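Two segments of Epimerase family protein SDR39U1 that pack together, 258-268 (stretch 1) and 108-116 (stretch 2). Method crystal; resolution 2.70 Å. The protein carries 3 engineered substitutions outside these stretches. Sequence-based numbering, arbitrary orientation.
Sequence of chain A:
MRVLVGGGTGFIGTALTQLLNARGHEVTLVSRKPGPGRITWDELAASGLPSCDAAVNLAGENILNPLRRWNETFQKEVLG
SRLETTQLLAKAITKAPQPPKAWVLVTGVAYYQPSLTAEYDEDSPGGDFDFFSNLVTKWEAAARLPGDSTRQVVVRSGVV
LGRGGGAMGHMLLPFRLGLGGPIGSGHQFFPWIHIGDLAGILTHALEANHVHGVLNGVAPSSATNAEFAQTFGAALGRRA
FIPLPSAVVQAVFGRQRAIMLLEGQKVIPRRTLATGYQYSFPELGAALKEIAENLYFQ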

ATOM      1  N   ALA A 258      15.125  -1.298  -7.752  1.00 20.49           N
ATOM      2  CA  ALA A 258      15.704   0.034  -7.717  1.00 19.44           C
ATOM      3  C   ALA A 258      14.772   1.053  -8.401  1.00 18.75           C
ATOM      4  O   ALA A 258      14.774   2.234  -8.033  1.00 17.67           O
ATOM      5  CB  ALA A 258      17.080   0.030  -8.365  1.00 20.54           C
ATOM      6  N   ILE A 259      13.988   0.587  -9.380  1.00 19.63           N
ATOM      7  CA  ILE A 259      13.014   1.414 -10.101  1.00 19.32           C
ATOM      8  C   ILE A 259      12.087   2.104  -9.113  1.00 17.64           C
ATOM      9  O   ILE A 259      11.756   3.277  -9.267  1.00 16.95           O
ATOM     10  CB  ILE A 259      12.196   0.563 -11.109  1.00 20.78           C
ATOM     11  CG1 ILE A 259      12.977   0.394 -12.429  1.00 22.68           C
ATOM     12  CG2 ILE A 259      10.848   1.166 -11.409  1.00 20.26           C
ATOM     13  CD1 ILE A 259      12.496  -0.723 -13.383  1.00 24.80           C
HETATM   14  N   MSE A 260      11.693   1.377  -8.077  1.00 17.27           N
HETATM   15  CA  MSE A 260      10.770   1.906  -7.079  1.00 16.00           C
HETATM   16  C   MSE A 260      11.394   2.987  -6.252  1.00 14.96           C
HETATM   17  O   MSE A 260      10.668   3.765  -5.630  1.00 14.05           O
HETATM   18  CB  MSE A 260      10.321   0.794  -6.131  1.00 16.33           C
HETATM   19  CG  MSE A 260       9.280  -0.086  -6.818  1.00 17.41           C
HETATM   20 SE   MSE A 260       8.907  -1.651  -5.699  0.75 18.62          SE
HETATM   21  CE  MSE A 260      10.793  -2.125  -5.878  1.00 19.39           C
ATOM     22  N   LEU A 261      12.725   3.050  -6.224  1.00 15.30           N
ATOM     23  CA  LEU A 261      13.446   4.030  -5.404  1.00 14.69           C
ATOM     24  C   LEU A 261      14.010   5.202  -6.230  1.00 14.89           C
ATOM     25  O   LEU A 261      13.944   6.355  -5.799  1.00 14.40           O
ATOM     26  CB  LEU A 261      14.583   3.343  -4.612  1.00 15.16           C
ATOM     27  CG  LEU A 261      14.278   2.526  -3.343  1.00 15.17           C
ATOM     28  CD1 LEU A 261      13.350   1.384  -3.723  1.00 15.71           C
ATOM     29  CD2 LEU A 261      15.518   1.943  -2.677  1.00 15.93           C
ATOM     30  N   LEU A 262      14.574   4.897  -7.397  1.00 15.93           N
ATOM     31  CA  LEU A 262      15.263   5.890  -8.235  1.00 16.66           C
ATOM     32  C   LEU A 262      14.352   6.621  -9.207  1.00 16.89           C
ATOM     33  O   LEU A 262      14.705   7.679  -9.706  1.00 17.51           O
ATOM     34  CB  LEU A 262      16.378   5.218  -9.041  1.00 18.07           C
ATOM     35  CG  LEU A 262      17.512   4.544  -8.266  1.00 18.27           C
ATOM     36  CD1 LEU A 262      18.375   3.741  -9.217  1.00 19.87           C
ATOM     37  CD2 LEU A 262      18.341   5.565  -7.514  1.00 18.05           C
ATOM     38  N   GLU A 263      13.174   6.063  -9.460  1.00 16.62           N
ATOM     39  CA  GLU A 263      12.232   6.668 -10.384  1.00 17.00           C
ATOM     40  C   GLU A 263      10.880   6.842  -9.723  1.00 15.82           C
ATOM     41  O   GLU A 263      10.674   6.417  -8.586  1.00 14.85           O
ATOM     42  CB  GLU A 263      12.101   5.809 -11.642  1.00 18.46           C
ATOM     43  CG  GLU A 263      13.424   5.459 -12.310  1.00 19.92           C
ATOM     44  CD  GLU A 263      13.240   4.752 -13.638  1.00 21.79           C
ATOM     45  OE1 GLU A 263      12.458   5.252 -14.465  1.00 22.48           O
ATOM     46  OE2 GLU A 263      13.872   3.694 -13.848  1.00 22.77           O
ATOM     47  N   GLY A 264       9.961   7.477 -10.437  1.00 16.11           N
ATOM     48  CA  GLY A 264       8.661   7.812  -9.883  1.00 15.17           C
ATOM     49  C   GLY A 264       7.577   8.237 -10.855  1.00 15.82           C
ATOM     50  O   GLY A 264       7.833   8.550 -12.005  1.00 17.15           O
ATOM     51  N   GLN A 265       6.351   8.222 -10.341  1.00 15.07           N
ATOM     52  CA  GLN A 265       5.140   8.551 -11.094  1.00 15.64           C
ATOM     53  C   GLN A 265       4.490   9.741 -10.413  1.00 14.86           C
ATOM     54  O   GLN A 265       4.321   9.735  -9.177  1.00 13.74           O
ATOM     55  CB  GLN A 265       4.093   7.427 -11.003  1.00 15.65           C
ATOM     56  CG  GLN A 265       4.547   5.997 -11.217  1.00 16.34           C
ATOM     57  CD  GLN A 265       5.219   5.350 -10.030  1.00 15.47           C
ATOM     58  OE1 GLN A 265       5.374   5.948  -8.974  1.00 14.32           O
ATOM     59  NE2 GLN A 265       5.606   4.082 -10.204  1.00 16.32           N
ATOM     60  N   LYS A 266       4.053  10.727 -11.184  1.00 15.69           N
ATOM     61  CA  LYS A 266       3.216  11.784 -10.621  1.00 15.24           C
ATOM     62  C   LYS A 266       1.771  11.287 -10.622  1.00 15.07           C
ATOM     63  O   LYS A 266       1.173  11.093 -11.680  1.00 16.15           O
ATOM     64  CB  LYS A 266       3.391  13.064 -11.429  1.00 16.53           C
ATOM     65  CG  LYS A 266       2.395  14.186 -11.156  1.00 16.64           C
ATOM     66  CD  LYS A 266       2.363  14.672  -9.709  1.00 15.50           C
ATOM     67  CE  LYS A 266       1.511  15.960  -9.550  1.00 16.10           C
ATOM     68  NZ  LYS A 266       1.588  17.022 -10.626  1.00 17.93           N
ATOM     69  N   VAL A 267       1.215  11.030  -9.445  1.00 13.98           N
ATOM     70  CA  VAL A 267      -0.098  10.418  -9.355  1.00 13.97           C
ATOM     71  C   VAL A 267      -1.064  11.370  -8.653  1.00 13.61           C
ATOM     72  O   VAL A 267      -0.839  11.755  -7.511  1.00 12.87           O
ATOM     73  CB  VAL A 267      -0.059   9.040  -8.638  1.00 13.52           C
ATOM     74  CG1 VAL A 267      -1.449   8.423  -8.612  1.00 13.91           C
ATOM     75  CG2 VAL A 267       0.900   8.083  -9.349  1.00 14.13           C
ATOM     76  N   ILE A 268      -2.189  11.651  -9.319  1.00 14.34           N
ATOM     77  CA  ILE A 268      -3.289  12.415  -8.736  1.00 14.24           C
ATOM     78  C   ILE A 268      -4.403  11.499  -8.202  1.00 14.10           C
ATOM     79  O   ILE A 268      -4.844  10.573  -8.875  1.00 14.74           O
ATOM     80  CB  ILE A 268      -3.872  13.363  -9.771  1.00 15.39           C
ATOM     81  CG1 ILE A 268      -2.770  14.298 -10.257  1.00 15.92           C
ATOM     82  CG2 ILE A 268      -5.043  14.114  -9.183  1.00 15.44           C
ATOM     83  CD1 ILE A 268      -3.118  15.006 -11.563  1.00 17.58           C
TER
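Stretch 2, residues 108-116: GVAYYQPSL

The apolar part of this contact is small and built from valines and the ring of Tyr112. Val267 points its CA-to-CB bond toward stretch 2 and, in the t rotamer, sets CG2 4.1 Å from CG1 of Val109 and 3.7 Å from CD2 of Tyr112. One methyl thus meets both partners, approaching the tyrosine ring obliquely. Val109 and Tyr112 both point toward stretch 1 because stretch 2 turns between them: residues 109-111 form a short 3-10 segment, and the N of Tyr112 closes it with a 2.9 Å hydrogen bond to the O of Val109. The turn gathers two side chains onto one valine, while the ring of Tyr111 leads away.

Gln265 carries the contact from this patch to the proline. It gives up the largest area of any residue here, and it does so by bending: its CA-to-CB bond runs sideways, but chi1 near m and chi2 near p bring the amide end nearer to stretch 2. The side chain of Gln265 lies over the turn, its CG 3.0 Å from the O of Tyr112 and its OE1 3.7 Å from the CG2 of Val109. Its NE2 makes a weak hydrogen bond to the O of Tyr112, 3.5 Å long; the O of Val109 is equally far from NE2, at 3.5 Å, but the angle there is too poor for a bond. Gln265 thus covers the turn, and its amide adds only a weak bond.

Beyond the turn, stretch 2 continues as extended loop, and Pro114 comes beside Gln265, their CA atoms 4.6 Å apart. This is the closest backbone register of the pair. The proline ring is shared among several neighbours: its CG lies 3.9 Å from NE2 of Gln265 and 4.3 Å from CG2 of Ile259, on the helix, and its CB is 3.9 Å from OE1 of Glu263. Glu263 is the first residue to leave helical geometry, so the loop that meets stretch 2 begins right after the helix. From Val267 back to Gly264, the main contacts pass from Val109 and Tyr112 on to Pro114 and Ser115, so the order of contacts is reversed between the two stretches, which cross obliquely.

At the polar edge the backbones meet directly. The N of Ser115 donates to the O of Gly264 at 3.0 Å with a nearly straight angle, and the CA of Pro114 adds a CA-H...O contact to the same oxygen at 3.3 Å. A water then extends the link, donating to the O of Ser115 and accepting from the N of Lys266, each at 2.9 Å.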

ATOM      1  N   GLY A 108      -0.633  -1.096  -5.963  1.00 13.08           N
ATOM      2  CA  GLY A 108       0.396  -0.063  -5.962  1.00 12.89           C
ATOM      3  C   GLY A 108       0.414   0.867  -7.150  1.00 12.92           C
ATOM      4  O   GLY A 108      -0.086   0.553  -8.218  1.00 13.28           O
ATOM      5  N   VAL A 109       1.013   2.027  -6.953  1.00 12.73           N
ATOM      6  CA  VAL A 109       1.151   3.004  -8.024  1.00 12.92           C
ATOM      7  C   VAL A 109       2.154   2.548  -9.078  1.00 13.68           C
ATOM      8  O   VAL A 109       2.272   3.176 -10.132  1.00 14.07           O
ATOM      9  CB  VAL A 109       1.558   4.403  -7.501  1.00 12.74           C
ATOM     10  CG1 VAL A 109       0.460   5.003  -6.641  1.00 12.24           C
ATOM     11  CG2 VAL A 109       2.891   4.344  -6.790  1.00 13.05           C
ATOM     12  N   ALA A 110       2.879   1.472  -8.803  1.00 14.11           N
ATOM     13  CA  ALA A 110       3.748   0.843  -9.801  1.00 15.12           C
ATOM     14  C   ALA A 110       3.018   0.547 -11.125  1.00 15.54           C
ATOM     15  O   ALA A 110       3.662   0.345 -12.155  1.00 16.50           O
ATOM     16  CB  ALA A 110       4.325  -0.436  -9.229  1.00 15.65           C
ATOM     17  N   TYR A 111       1.689   0.496 -11.090  1.00 15.05           N
ATOM     18  CA  TYR A 111       0.876   0.357 -12.305  1.00 15.62           C
ATOM     19  C   TYR A 111       1.203   1.434 -13.350  1.00 16.06           C
ATOM     20  O   TYR A 111       1.161   1.173 -14.543  1.00 17.03           O
ATOM     21  CB  TYR A 111      -0.618   0.432 -11.937  1.00 15.15           C
ATOM     22  CG  TYR A 111      -1.576   0.135 -13.074  1.00 16.01           C
ATOM     23  CD1 TYR A 111      -1.908  -1.175 -13.399  1.00 16.80           C
ATOM     24  CD2 TYR A 111      -2.163   1.154 -13.795  1.00 16.25           C
ATOM     25  CE1 TYR A 111      -2.778  -1.462 -14.427  1.00 17.85           C
ATOM     26  CE2 TYR A 111      -3.017   0.879 -14.836  1.00 17.31           C
ATOM     27  CZ  TYR A 111      -3.332  -0.441 -15.138  1.00 18.12           C
ATOM     28  OH  TYR A 111      -4.204  -0.730 -16.165  1.00 19.42           O
ATOM     29  N   TYR A 112       1.486   2.648 -12.885  1.00 15.49           N
ATOM     30  CA  TYR A 112       1.714   3.792 -13.766  1.00 15.96           C
ATOM     31  C   TYR A 112       3.197   3.925 -14.148  1.00 16.70           C
ATOM     32  O   TYR A 112       4.081   3.833 -13.303  1.00 16.52           O
ATOM     33  CB  TYR A 112       1.214   5.093 -13.125  1.00 15.28           C
ATOM     34  CG  TYR A 112      -0.180   4.990 -12.556  1.00 14.71           C
ATOM     35  CD1 TYR A 112      -1.277   4.771 -13.370  1.00 15.24           C
ATOM     36  CD2 TYR A 112      -0.394   5.104 -11.188  1.00 13.88           C
ATOM     37  CE1 TYR A 112      -2.547   4.663 -12.836  1.00 14.99           C
ATOM     38  CE2 TYR A 112      -1.669   5.007 -10.642  1.00 13.57           C
ATOM     39  CZ  TYR A 112      -2.738   4.784 -11.470  1.00 14.14           C
ATOM     40  OH  TYR A 112      -3.994   4.709 -10.919  1.00 14.09           O
ATOM     41  N   GLN A 113       3.435   4.102 -15.437  1.00 17.77           N
ATOM     42  CA  GLN A 113       4.767   4.159 -15.989  1.00 18.84           C
ATOM     43  C   GLN A 113       5.559   5.321 -15.359  1.00 18.65           C
ATOM     44  O   GLN A 113       5.180   6.475 -15.479  1.00 18.48           O
ATOM     45  CB  GLN A 113       4.647   4.298 -17.514  1.00 20.13           C
ATOM     46  CG  GLN A 113       5.882   4.697 -18.311  1.00 21.53           C
ATOM     47  CD  GLN A 113       6.958   3.623 -18.419  1.00 22.56           C
ATOM     48  OE1 GLN A 113       6.842   2.646 -19.222  1.00 23.56           O
ATOM     49  NE2 GLN A 113       8.061   3.834 -17.668  1.00 22.64           N
ATOM     50  N   PRO A 114       6.673   5.008 -14.684  1.00 18.90           N
ATOM     51  CA  PRO A 114       7.507   6.084 -14.163  1.00 19.10           C
ATOM     52  C   PRO A 114       7.975   7.006 -15.269  1.00 20.26           C
ATOM     53  O   PRO A 114       8.285   6.550 -16.369  1.00 21.38           O
ATOM     54  CB  PRO A 114       8.694   5.343 -13.559  1.00 19.77           C
ATOM     55  CG  PRO A 114       8.158   4.001 -13.214  1.00 19.24           C
ATOM     56  CD  PRO A 114       7.227   3.681 -14.348  1.00 19.27           C
ATOM     57  N   SER A 115       8.019   8.297 -14.947  1.00 20.15           N
ATOM     58  CA  SER A 115       8.209   9.361 -15.923  1.00 21.18           C
ATOM     59  C   SER A 115       8.473  10.672 -15.194  1.00 21.16           C
ATOM     60  O   SER A 115       7.957  10.909 -14.120  1.00 20.09           O
ATOM     61  CB  SER A 115       6.959   9.515 -16.796  1.00 20.95           C
ATOM     62  OG  SER A 115       7.011  10.697 -17.585  1.00 21.92           O
ATOM     63  N   LEU A 116       9.296  11.513 -15.790  1.00 22.56           N
ATOM     64  CA  LEU A 116       9.589  12.801 -15.211  1.00 22.89           C
ATOM     65  C   LEU A 116       8.592  13.867 -15.685  1.00 22.80           C
ATOM     66  O   LEU A 116       8.567  14.980 -15.151  1.00 23.00           O
ATOM     67  CB  LEU A 116      11.035  13.206 -15.547  1.00 24.75           C
ATOM     68  CG  LEU A 116      12.113  12.454 -14.757  1.00 25.17           C
ATOM     69  CD1 LEU A 116      13.475  12.607 -15.447  1.00 27.37           C
ATOM     70  CD2 LEU A 116      12.133  12.932 -13.301  1.00 24.55           C
TER
HETATM   71  O   HOH W   1       5.063  10.872 -13.885  1.00  2.00           O